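Local coordinates for phage tail sheath protein (Desulfitobacterium hafniense, PDB 3HXL) that probably assembles into the contractile sheath that surrounds the tail tube of a myovirus-like phage or related particle, at residues I51-G56 with E77-A82; N115-V120 with D157-S162; T215-A220 with E236-A241. All blocks are in the same frame, centred on the assembly; numbering follows the deposited sequence.

Interaction 1: residues I51-G56 with E77-A82; sequences ITIEAG and EALKRA
Leu-79 reaches from the chain just beyond helix 73-78 to the end of strand 51-54, where its two methyls meet Ile-53 and Ala-55. Strand and helix belong to an alpha/beta unit in the region related to the N-terminal part of domain III of Gp18: strand 51-54 runs antiparallel to strand 84-89, and helix 73-78 lies between them in sequence. CD1 of Leu-79 lies 3.8 Å from CG2 of Ile-53, and the two side chains cross at about a right angle. A chi1 of -58° in Ile-53 leaves this methyl branch opposite the backbone N, where it faces the leucine. The other leucine methyl, CD2, comes up to the backbone of Ala-55, 4.1 Å from its N, and is 4.2 Å from its CB. The leucine thus spreads its fork over two residues, one methyl on the strand and the other on the loop that follows. That same CB of Ala-55 approaches the carbonyl O of Ala-82 at 3.8 Å. Between the side chains of Leu-79, Ile-53 and Ala-55 the contact is apolar, and no hydrogen bond joins the two segments.

Farther out, Leu-79 is the first residue to depart from helical backbone angles. Its side chain also touches Leu-85 of strand 84-89, while Ile-53 packs on Val-59 and Leu-87 and meets helix 60-63 through Leu-63. Backbone hydrogen bonds of Ile-53 with Leu-85 and of Ala-55 with Lys-83 fix the strand end against its neighbour. Where the helix ends, Glu-290 and Arg-73 extend a charged cluster centred on Lys-80 and Glu-77: Lys-80 NZ makes a salt bridge to Glu-77 OE1 at 2.8 Å, and OE1 receives it on its syn lone pair.

Interaction 2: residues N115-V120 with D157-S162; sequences NDITLV and DWVIFS
Ile-117 sets CG1 beside its backbone N (chi1 -51°), which leaves CG2 anti to that N; the chain runs on extended to CD1 (chi2 177°), and the two methyls CG2 and CD1 face Val-159 and Trp-158. Val-159 answers with CG1, set beside its own backbone N (chi1 -58°). That single methyl lies 4.0 Å from CG2 of Ile-117 and equally far, 4.0 Å, from its CD1, and the two side chains lie alongside each other and run in opposite senses. CD1 goes on to Trp-158, where it comes within 4.1 Å of CE3, approaching the ring obliquely, and within 3.9 Å of the carbonyl O of the same residue.

The arrangement is the interior of a beta-sandwich: strand 117-123 belongs to a four-stranded antiparallel sheet and strand 159-162 to a three-stranded one. Ile-117 also touches Leu-175 and Thr-135, and Val-105 lies against Val-159. Trp-158 also meets Trp-44, Val-137 and Leu-142. Before the second strand, Asn-156 OD1 accepts hydrogen bonds from the backbone N of Trp-158, as in an Asx turn, and from that of Val-159, which holds the approach to the strand in place.

With no hydrogen bond crossing between the two segments, the contact relies on dispersion and on the exclusion of water from buried hydrocarbon.

Interaction 3: residues T215-A220 with E236-A241; sequences TFTAFA and ENYPAA
Thr-217 meets Tyr-238 and Ala-241 with both branches of its side chain, turning its hydroxyl and its methyl from helix 210-227 onto the loop that follows strand 232-236. Its OG1 stands beside the backbone N (chi1 -63°) and CG2 opposite that N, a conformation that lets the hydroxyl reach back along the helix to hydrogen-bond the carbonyl O of Lys-213. The polar atom is therefore satisfied within its own helix, and toward the loop it makes only van der Waals contacts: OG1 lies 3.6 Å from CE1 of Tyr-238 and 3.7 Å from CB of Ala-241. The methyl, CG2, packs beside the hydroxyl on the same alanine, 3.8 Å from its CB. One alanine methyl is thus received by both branches of the threonine.

Tyr-238 swings its ring away from its backbone N (chi1 -159°), and the CD1-CE1 side comes near the threonine. The approach to the ring is oblique. Behind it, the loop is braced by its own polar bonds. Ala-241 N is hydrogen-bonded to Tyr-238 O at 3.2 Å, which ties together the two residues that receive Thr-217. Asn-237, with a left-handed backbone conformation, sends ND2 to OE1 of Glu-236 at 2.8 Å, meeting the carboxylate from above its plane. The other oxygen of Glu-236 forms a salt bridge to Lys-213, the residue whose carbonyl also holds the threonine hydroxyl.

In the subtilisin-like domain, helix 210-227 connects the parallel neighbours 202-204 and 232-236 in a beta-alpha-beta crossover. Thr-217 touches Leu-235 of strand 232-236 as well, Phe-216 and Phe-219 pack against helix 185-195, and Asn-237 pairs by its backbone with Val-249 of strand 246-255.

The three contacts follow one another along the chain without touching. Interactions 1 and 3 both lie at the large mixed sheet, the first at its strand 51-54, the second between a helix packed on it and the loop after its strand 232-236; their centres are about 23 Å apart. Interaction 2, its centre about 31 Å from that of the chain, is buried and joins the two sheets of the sandwich, with a tryptophan from the loop before one strand beside branched aliphatic groups. Interaction 1, nearest the chain centre, is nevertheless only partly buried, because its loop residue Ala-55 is exposed. Interaction 3 is also buried but smaller, and it alone brings a hydroxyl to the contact.

Interaction 1: residues I51-G56 with E77-A82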
# COMPACT_ATOMS: atom_id res chain seq x y z
N ILE A 51 -3.58 7.62 5.91
CA ILE A 51 -2.32 8.31 6.15
C ILE A 51 -1.41 8.01 4.97
O ILE A 51 -1.24 6.85 4.58
CB ILE A 51 -1.65 7.80 7.44
CG1 ILE A 51 -2.58 8.07 8.62
CG2 ILE A 51 -0.30 8.48 7.65
CD1 ILE A 51 -2.10 7.48 9.93
N THR A 52 -0.82 9.05 4.40
CA THR A 52 0.05 8.89 3.26
C THR A 52 1.50 9.05 3.70
O THR A 52 1.85 10.05 4.32
CB THR A 52 -0.28 9.91 2.16
OG1 THR A 52 -1.62 9.70 1.70
CG2 THR A 52 0.68 9.76 0.99
N ILE A 53 2.31 8.05 3.41
CA ILE A 53 3.72 8.07 3.78
C ILE A 53 4.57 7.78 2.55
O ILE A 53 4.40 6.75 1.90
CB ILE A 53 4.03 7.02 4.86
CG1 ILE A 53 3.15 7.28 6.08
CG2 ILE A 53 5.52 7.08 5.23
CD1 ILE A 53 3.31 6.27 7.19
N GLU A 54 5.47 8.70 2.23
CA GLU A 54 6.36 8.51 1.09
C GLU A 54 7.60 7.82 1.63
O GLU A 54 8.00 8.05 2.77
CB GLU A 54 6.74 9.86 0.46
CG GLU A 54 5.57 10.77 0.07
CD GLU A 54 4.58 10.11 -0.88
OE1 GLU A 54 5.01 9.47 -1.86
OE2 GLU A 54 3.36 10.25 -0.65
N ALA A 55 8.22 6.97 0.82
CA ALA A 55 9.42 6.28 1.25
C ALA A 55 10.43 7.33 1.71
O ALA A 55 10.58 8.37 1.06
CB ALA A 55 10.00 5.45 0.11
N GLY A 56 11.10 7.08 2.83
CA GLY A 56 12.08 8.02 3.33
C GLY A 56 11.51 9.04 4.31
O GLY A 56 12.25 9.69 5.03
N GLU A 77 8.76 -2.60 6.12
CA GLU A 77 8.83 -3.60 5.06
C GLU A 77 8.10 -3.22 3.78
O GLU A 77 8.62 -3.43 2.68
CB GLU A 77 8.30 -4.95 5.58
CG GLU A 77 9.07 -5.47 6.79
CD GLU A 77 10.57 -5.54 6.54
OE1 GLU A 77 11.00 -6.39 5.73
OE2 GLU A 77 11.31 -4.74 7.14
N ALA A 78 6.91 -2.65 3.91
CA ALA A 78 6.13 -2.25 2.74
C ALA A 78 6.86 -1.18 1.94
O ALA A 78 6.77 -1.14 0.71
CB ALA A 78 4.77 -1.72 3.17
N LEU A 79 7.58 -0.31 2.63
CA LEU A 79 8.28 0.76 1.94
C LEU A 79 9.68 0.39 1.46
O LEU A 79 10.43 1.26 1.01
CB LEU A 79 8.31 2.01 2.83
CG LEU A 79 6.93 2.69 2.86
CD1 LEU A 79 6.87 3.76 3.93
CD2 LEU A 79 6.62 3.28 1.49
N LYS A 80 10.04 -0.89 1.54
CA LYS A 80 11.34 -1.31 1.03
C LYS A 80 11.31 -1.24 -0.49
O LYS A 80 12.30 -0.87 -1.12
CB LYS A 80 11.68 -2.74 1.49
CG LYS A 80 12.32 -2.79 2.88
CD LYS A 80 12.58 -4.21 3.37
CE LYS A 80 13.38 -4.18 4.67
NZ LYS A 80 13.61 -5.54 5.24
N ARG A 81 10.16 -1.55 -1.09
CA ARG A 81 10.04 -1.50 -2.55
C ARG A 81 9.00 -0.51 -3.08
O ARG A 81 9.08 -0.10 -4.23
CB ARG A 81 9.72 -2.90 -3.09
CG ARG A 81 10.78 -3.97 -2.81
CD ARG A 81 12.03 -3.77 -3.66
NE ARG A 81 12.94 -4.92 -3.62
CZ ARG A 81 13.09 -5.79 -4.61
NH1 ARG A 81 12.39 -5.66 -5.72
NH2 ARG A 81 13.96 -6.79 -4.49
N ALA A 82 8.04 -0.14 -2.24
CA ALA A 82 7.00 0.80 -2.66
C ALA A 82 7.47 2.23 -2.48
O ALA A 82 8.32 2.52 -1.64
CB ALA A 82 5.73 0.56 -1.86

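Interaction 2: residues N115-V120 with D157-S162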
# COMPACT_ATOMS: atom_id res chain seq x y z
N ASN A 115 0.84 5.23 27.32
CA ASN A 115 1.39 4.88 28.63
C ASN A 115 2.90 5.11 28.73
O ASN A 115 3.48 4.96 29.80
CB ASN A 115 1.07 3.42 28.98
CG ASN A 115 -0.41 3.12 28.95
OD1 ASN A 115 -1.23 3.89 29.47
ND2 ASN A 115 -0.77 1.99 28.36
N ASP A 116 3.54 5.47 27.62
CA ASP A 116 4.98 5.73 27.63
C ASP A 116 5.23 7.21 27.84
O ASP A 116 6.37 7.68 27.74
CB ASP A 116 5.64 5.30 26.32
CG ASP A 116 5.50 3.81 26.05
OD1 ASP A 116 5.37 3.03 27.02
OD2 ASP A 116 5.54 3.42 24.86
N ILE A 117 4.16 7.96 28.10
CA ILE A 117 4.27 9.39 28.31
C ILE A 117 4.26 9.68 29.81
O ILE A 117 3.51 9.06 30.56
CB ILE A 117 3.09 10.13 27.65
CG1 ILE A 117 2.96 9.70 26.19
CG2 ILE A 117 3.33 11.64 27.72
CD1 ILE A 117 1.79 10.32 25.46
N THR A 118 5.09 10.63 30.23
CA THR A 118 5.15 11.01 31.63
C THR A 118 5.19 12.52 31.77
O THR A 118 5.95 13.20 31.06
CB THR A 118 6.38 10.40 32.33
OG1 THR A 118 6.31 8.98 32.30
CG2 THR A 118 6.46 10.86 33.79
N LEU A 119 4.38 13.04 32.68
CA LEU A 119 4.31 14.47 32.93
C LEU A 119 5.26 14.87 34.05
O LEU A 119 5.36 14.18 35.06
CB LEU A 119 2.89 14.88 33.30
CG LEU A 119 2.72 16.29 33.85
CD1 LEU A 119 2.93 17.30 32.74
CD2 LEU A 119 1.33 16.45 34.45
N VAL A 120 5.94 15.99 33.86
CA VAL A 120 6.87 16.52 34.86
C VAL A 120 6.58 18.02 35.02
O VAL A 120 6.61 18.78 34.05
CB VAL A 120 8.34 16.33 34.42
CG1 VAL A 120 9.28 16.98 35.43
CG2 VAL A 120 8.66 14.84 34.32
N ASP A 157 2.57 17.75 20.31
CA ASP A 157 2.33 16.61 19.44
C ASP A 157 2.03 15.32 20.19
O ASP A 157 1.72 14.30 19.57
CB ASP A 157 3.53 16.39 18.50
CG ASP A 157 3.88 17.62 17.69
OD1 ASP A 157 2.96 18.34 17.25
OD2 ASP A 157 5.09 17.85 17.47
N TRP A 158 2.10 15.36 21.51
CA TRP A 158 1.85 14.15 22.30
C TRP A 158 0.64 14.16 23.21
O TRP A 158 -0.02 13.14 23.38
CB TRP A 158 3.08 13.82 23.13
CG TRP A 158 4.24 13.44 22.31
CD1 TRP A 158 5.23 14.26 21.85
CD2 TRP A 158 4.55 12.12 21.84
NE1 TRP A 158 6.15 13.53 21.12
CE2 TRP A 158 5.76 12.22 21.10
CE3 TRP A 158 3.94 10.87 21.98
CZ2 TRP A 158 6.35 11.10 20.50
CZ3 TRP A 158 4.53 9.77 21.37
CH2 TRP A 158 5.72 9.89 20.65
N VAL A 159 0.35 15.31 23.82
CA VAL A 159 -0.78 15.40 24.74
C VAL A 159 -1.59 16.68 24.64
O VAL A 159 -1.16 17.68 24.05
CB VAL A 159 -0.33 15.25 26.21
CG1 VAL A 159 0.39 13.93 26.41
CG2 VAL A 159 0.56 16.42 26.59
N ILE A 160 -2.77 16.63 25.25
CA ILE A 160 -3.69 17.76 25.31
C ILE A 160 -3.85 18.09 26.79
O ILE A 160 -4.07 17.20 27.61
CB ILE A 160 -5.09 17.40 24.74
CG1 ILE A 160 -4.97 17.00 23.26
CG2 ILE A 160 -6.04 18.57 24.91
CD1 ILE A 160 -4.50 18.11 22.35
N PHE A 161 -3.71 19.37 27.13
CA PHE A 161 -3.84 19.79 28.52
C PHE A 161 -5.26 20.27 28.79
O PHE A 161 -5.86 20.97 27.98
CB PHE A 161 -2.86 20.93 28.82
CG PHE A 161 -1.42 20.54 28.64
CD1 PHE A 161 -0.79 19.74 29.58
CD2 PHE A 161 -0.71 20.96 27.53
CE1 PHE A 161 0.54 19.37 29.42
CE2 PHE A 161 0.63 20.59 27.35
CZ PHE A 161 1.25 19.80 28.30
N SER A 162 -5.81 19.87 29.94
CA SER A 162 -7.17 20.26 30.30
C SER A 162 -7.25 20.62 31.78
O SER A 162 -6.40 20.21 32.58
CB SER A 162 -8.16 19.13 29.99
OG SER A 162 -7.83 17.95 30.70

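Interaction 3: residues T215-A220 with E236-A241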
# COMPACT_ATOMS: atom_id res chain seq x y z
N THR A 215 -13.19 -11.79 2.03
CA THR A 215 -13.72 -10.46 1.74
C THR A 215 -12.76 -9.68 0.84
O THR A 215 -13.19 -9.05 -0.13
CB THR A 215 -13.98 -9.68 3.04
OG1 THR A 215 -15.07 -10.28 3.75
CG2 THR A 215 -14.33 -8.23 2.74
N PHE A 216 -11.47 -9.72 1.15
CA PHE A 216 -10.50 -9.00 0.33
C PHE A 216 -10.46 -9.59 -1.08
O PHE A 216 -10.28 -8.86 -2.06
CB PHE A 216 -9.11 -9.02 0.97
CG PHE A 216 -8.91 -7.94 2.00
CD1 PHE A 216 -7.78 -7.11 1.95
CD2 PHE A 216 -9.85 -7.73 3.01
CE1 PHE A 216 -7.60 -6.09 2.89
CE2 PHE A 216 -9.68 -6.72 3.95
CZ PHE A 216 -8.55 -5.89 3.89
N THR A 217 -10.64 -10.91 -1.18
CA THR A 217 -10.63 -11.58 -2.48
C THR A 217 -11.82 -11.08 -3.31
O THR A 217 -11.68 -10.79 -4.49
CB THR A 217 -10.71 -13.12 -2.32
OG1 THR A 217 -9.54 -13.58 -1.63
CG2 THR A 217 -10.78 -13.80 -3.69
N ALA A 218 -12.99 -10.98 -2.67
CA ALA A 218 -14.18 -10.50 -3.36
C ALA A 218 -13.98 -9.04 -3.76
O ALA A 218 -14.36 -8.62 -4.86
CB ALA A 218 -15.42 -10.64 -2.46
N PHE A 219 -13.38 -8.27 -2.86
CA PHE A 219 -13.11 -6.86 -3.09
C PHE A 219 -12.27 -6.70 -4.36
O PHE A 219 -12.59 -5.88 -5.22
CB PHE A 219 -12.35 -6.28 -1.89
CG PHE A 219 -11.98 -4.83 -2.03
CD1 PHE A 219 -12.93 -3.84 -1.88
CD2 PHE A 219 -10.66 -4.47 -2.32
CE1 PHE A 219 -12.59 -2.49 -2.00
CE2 PHE A 219 -10.30 -3.13 -2.45
CZ PHE A 219 -11.26 -2.13 -2.29
N ALA A 220 -11.21 -7.50 -4.47
CA ALA A 220 -10.34 -7.44 -5.63
C ALA A 220 -11.10 -7.74 -6.93
O ALA A 220 -10.93 -7.04 -7.93
CB ALA A 220 -9.19 -8.43 -5.46
N GLU A 236 -2.14 -13.97 3.04
CA GLU A 236 -1.32 -15.03 3.64
C GLU A 236 -2.04 -16.36 3.54
O GLU A 236 -3.17 -16.49 3.98
CB GLU A 236 -1.10 -14.72 5.13
CG GLU A 236 -0.31 -15.77 5.87
CD GLU A 236 -1.15 -16.73 6.71
OE1 GLU A 236 -0.55 -17.66 7.25
OE2 GLU A 236 -2.39 -16.56 6.84
N ASN A 237 -1.37 -17.36 2.97
CA ASN A 237 -1.93 -18.70 2.86
C ASN A 237 -3.41 -18.77 2.49
O ASN A 237 -4.25 -19.20 3.29
CB ASN A 237 -1.67 -19.47 4.16
CG ASN A 237 -0.22 -19.90 4.30
OD1 ASN A 237 0.21 -20.87 3.69
ND2 ASN A 237 0.54 -19.16 5.10
N TYR A 238 -3.74 -18.33 1.28
CA TYR A 238 -5.12 -18.38 0.81
C TYR A 238 -5.17 -18.66 -0.68
O TYR A 238 -5.76 -17.89 -1.45
CB TYR A 238 -5.83 -17.06 1.12
CG TYR A 238 -7.33 -17.19 1.13
CD1 TYR A 238 -8.12 -16.60 0.13
CD2 TYR A 238 -7.98 -17.90 2.14
CE1 TYR A 238 -9.51 -16.72 0.15
CE2 TYR A 238 -9.37 -18.02 2.17
CZ TYR A 238 -10.13 -17.42 1.18
OH TYR A 238 -11.50 -17.52 1.22
N PRO A 239 -4.55 -19.76 -1.12
CA PRO A 239 -4.56 -20.11 -2.54
C PRO A 239 -5.98 -20.40 -3.03
O PRO A 239 -6.23 -20.41 -4.24
CB PRO A 239 -3.65 -21.33 -2.59
CG PRO A 239 -3.85 -21.96 -1.26
CD PRO A 239 -3.83 -20.78 -0.33
N ALA A 240 -6.90 -20.62 -2.10
CA ALA A 240 -8.29 -20.91 -2.47
C ALA A 240 -8.92 -19.78 -3.27
O ALA A 240 -9.96 -19.97 -3.93
CB ALA A 240 -9.12 -21.19 -1.20
N ALA A 241 -8.31 -18.59 -3.23
CA ALA A 241 -8.83 -17.44 -3.96
C ALA A 241 -8.92 -17.75 -5.46
O ALA A 241 -9.84 -17.28 -6.14
CB ALA A 241 -7.91 -16.22 -3.73